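Local coordinates for protein Ydr267cp (Saccharomyces cerevisiae, PDB 2HES) that serves as an essential WD40-repeat component of the cytosolic iron-sulfur protein assembly machinery, required for maturation of iron-sulfur proteins outside mitochondria, at residues H158-P163 and S203-T208. Residues are numbered along the deposited sequence; the frame is centred on the assembly and turned at random.
Sequences HVIWHP and SDFDKT
H158 meets S203 on two parallel strands, the innermost ones of neighbouring blades in this WD40 beta-propeller. Its ring carbon CE1 lies 3.3 Å from the carbonyl O of S203, while ND1 reaches the S203 hydroxyl through a water, 2.8 Å from ND1 and in the plane of the imidazole. I160 comes next, with CG2 set against both O and OG of S203. Its CG1 is anti to the backbone N (chi1 -161°), and the CD1 beyond it comes to 3.2 Å from D204 OD1. K207 NZ forms a salt bridge with that carboxylate oxygen, the hydrogen bond itself weak, while NZ also bonds the carbonyls of F205 and W258; a water links OD1 to the W161 carbonyl. D204 OD2 is bonded to the backbone N of W258, in the following blade.

W161 turns its indole to the blade on the other side, but its carbonyl carbon still touches F205. H162 then rests on the phenyl ring: CB stands over the centre of one face, 4.0 Å from the centroid, and the imidazole edge leads with CD2 toward that ring, the two planes at 69°. An alanine in place of F205 would probably take the ring from under H162 CB and most of what the imidazole edge meets, opening a gap between the blades. The H162 ring is fixed further by ND1, which accepts from the backbone N of S164; a water lies between NE2 and the D206 carbonyl. P163 closes the row, CD against F205 CB and CG against K207 CD at 3.7 Å.

No direct hydrogen bond passes between the two segments, so the blades cohere here through apolar and aromatic contact, with waters bridging several of the polar atoms.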
# COMPACT_ATOMS: atom_id res chain seq x y z
N HIS A 158 3.78 2.50 6.39
CA HIS A 158 2.75 1.91 5.56
C HIS A 158 1.71 1.22 6.40
O HIS A 158 2.04 0.67 7.44
CB HIS A 158 3.44 0.88 4.67
CG HIS A 158 2.56 0.29 3.61
ND1 HIS A 158 1.91 -0.92 3.79
CD2 HIS A 158 2.26 0.70 2.36
CE1 HIS A 158 1.25 -1.23 2.69
NE2 HIS A 158 1.43 -0.25 1.81
N VAL A 159 0.44 1.27 5.95
CA VAL A 159 -0.67 0.50 6.54
C VAL A 159 -1.44 -0.21 5.42
O VAL A 159 -1.57 0.32 4.30
CB VAL A 159 -1.67 1.40 7.36
CG1 VAL A 159 -1.10 1.68 8.67
CG2 VAL A 159 -1.96 2.71 6.63
N ILE A 160 -1.94 -1.41 5.72
CA ILE A 160 -2.80 -2.12 4.79
C ILE A 160 -3.69 -3.05 5.57
O ILE A 160 -3.28 -3.59 6.61
CB ILE A 160 -2.03 -2.85 3.67
CG1 ILE A 160 -2.95 -3.19 2.48
CG2 ILE A 160 -1.26 -4.09 4.25
CD1 ILE A 160 -2.18 -3.58 1.24
N TRP A 161 -4.94 -3.15 5.14
CA TRP A 161 -5.84 -4.13 5.73
C TRP A 161 -5.91 -5.43 4.96
O TRP A 161 -5.74 -5.46 3.72
CB TRP A 161 -7.28 -3.56 5.81
CG TRP A 161 -7.41 -2.31 6.59
CD1 TRP A 161 -7.09 -1.02 6.18
CD2 TRP A 161 -7.99 -2.17 7.89
NE1 TRP A 161 -7.42 -0.12 7.16
CE2 TRP A 161 -7.96 -0.79 8.22
CE3 TRP A 161 -8.55 -3.08 8.80
CZ2 TRP A 161 -8.44 -0.30 9.45
CZ3 TRP A 161 -8.97 -2.60 10.03
CH2 TRP A 161 -8.93 -1.22 10.34
N HIS A 162 -6.22 -6.51 5.70
CA HIS A 162 -6.54 -7.80 5.10
C HIS A 162 -7.74 -7.64 4.11
O HIS A 162 -8.55 -6.73 4.30
CB HIS A 162 -6.85 -8.77 6.23
CG HIS A 162 -7.02 -10.19 5.79
ND1 HIS A 162 -8.22 -10.71 5.35
CD2 HIS A 162 -6.12 -11.20 5.69
CE1 HIS A 162 -8.05 -11.98 5.02
NE2 HIS A 162 -6.78 -12.29 5.18
N PRO A 163 -7.82 -8.48 3.05
CA PRO A 163 -8.88 -8.33 2.04
C PRO A 163 -10.30 -8.53 2.56
O PRO A 163 -11.25 -8.04 1.90
CB PRO A 163 -8.53 -9.39 0.98
CG PRO A 163 -7.66 -10.39 1.71
CD PRO A 163 -6.86 -9.51 2.66
N SER A 203 3.79 -3.82 3.21
CA SER A 203 3.41 -5.23 3.29
C SER A 203 2.09 -5.44 2.55
O SER A 203 1.40 -4.45 2.14
CB SER A 203 3.26 -5.65 4.74
OG SER A 203 2.09 -5.12 5.33
N ASP A 204 1.71 -6.70 2.34
CA ASP A 204 0.38 -6.98 1.69
C ASP A 204 -0.02 -8.36 2.13
O ASP A 204 0.84 -9.24 2.21
CB ASP A 204 0.46 -6.92 0.17
CG ASP A 204 -0.91 -6.71 -0.51
OD1 ASP A 204 -1.92 -6.55 0.20
OD2 ASP A 204 -0.94 -6.71 -1.76
N PHE A 205 -1.31 -8.55 2.41
CA PHE A 205 -1.80 -9.90 2.81
C PHE A 205 -2.03 -10.86 1.65
O PHE A 205 -2.35 -10.44 0.57
CB PHE A 205 -3.11 -9.79 3.58
CG PHE A 205 -2.97 -9.22 4.95
CD1 PHE A 205 -2.73 -10.07 6.05
CD2 PHE A 205 -3.06 -7.84 5.16
CE1 PHE A 205 -2.61 -9.58 7.32
CE2 PHE A 205 -2.92 -7.31 6.48
CZ PHE A 205 -2.71 -8.21 7.55
N ASP A 206 -1.85 -12.16 1.93
CA ASP A 206 -2.14 -13.23 1.00
C ASP A 206 -3.62 -13.13 0.73
O ASP A 206 -4.39 -12.84 1.67
CB ASP A 206 -1.83 -14.58 1.69
CG ASP A 206 -1.92 -15.81 0.74
OD1 ASP A 206 -2.38 -15.72 -0.46
OD2 ASP A 206 -1.49 -16.88 1.26
N LYS A 207 -4.02 -13.35 -0.52
CA LYS A 207 -5.46 -13.34 -0.85
C LYS A 207 -6.10 -14.73 -0.83
O LYS A 207 -7.32 -14.86 -1.00
CB LYS A 207 -5.70 -12.64 -2.20
CG LYS A 207 -5.00 -11.30 -2.30
CD LYS A 207 -5.41 -10.31 -1.17
CE LYS A 207 -4.93 -8.87 -1.44
NZ LYS A 207 -3.45 -8.70 -1.37
N THR A 208 -5.30 -15.76 -0.55
CA THR A 208 -5.82 -17.13 -0.37
C THR A 208 -6.82 -17.17 0.76
O THR A 208 -6.59 -16.62 1.83
CB THR A 208 -4.64 -18.13 -0.05
OG1 THR A 208 -3.63 -18.05 -1.06
CG2 THR A 208 -5.15 -19.57 0.02
O HOH W 1 2.05 -2.48 6.08
O HOH W 2 -4.19 -6.98 1.80
O HOH W 3 -4.08 -13.70 4.43
O HOH W 4 -7.60 -15.17 4.37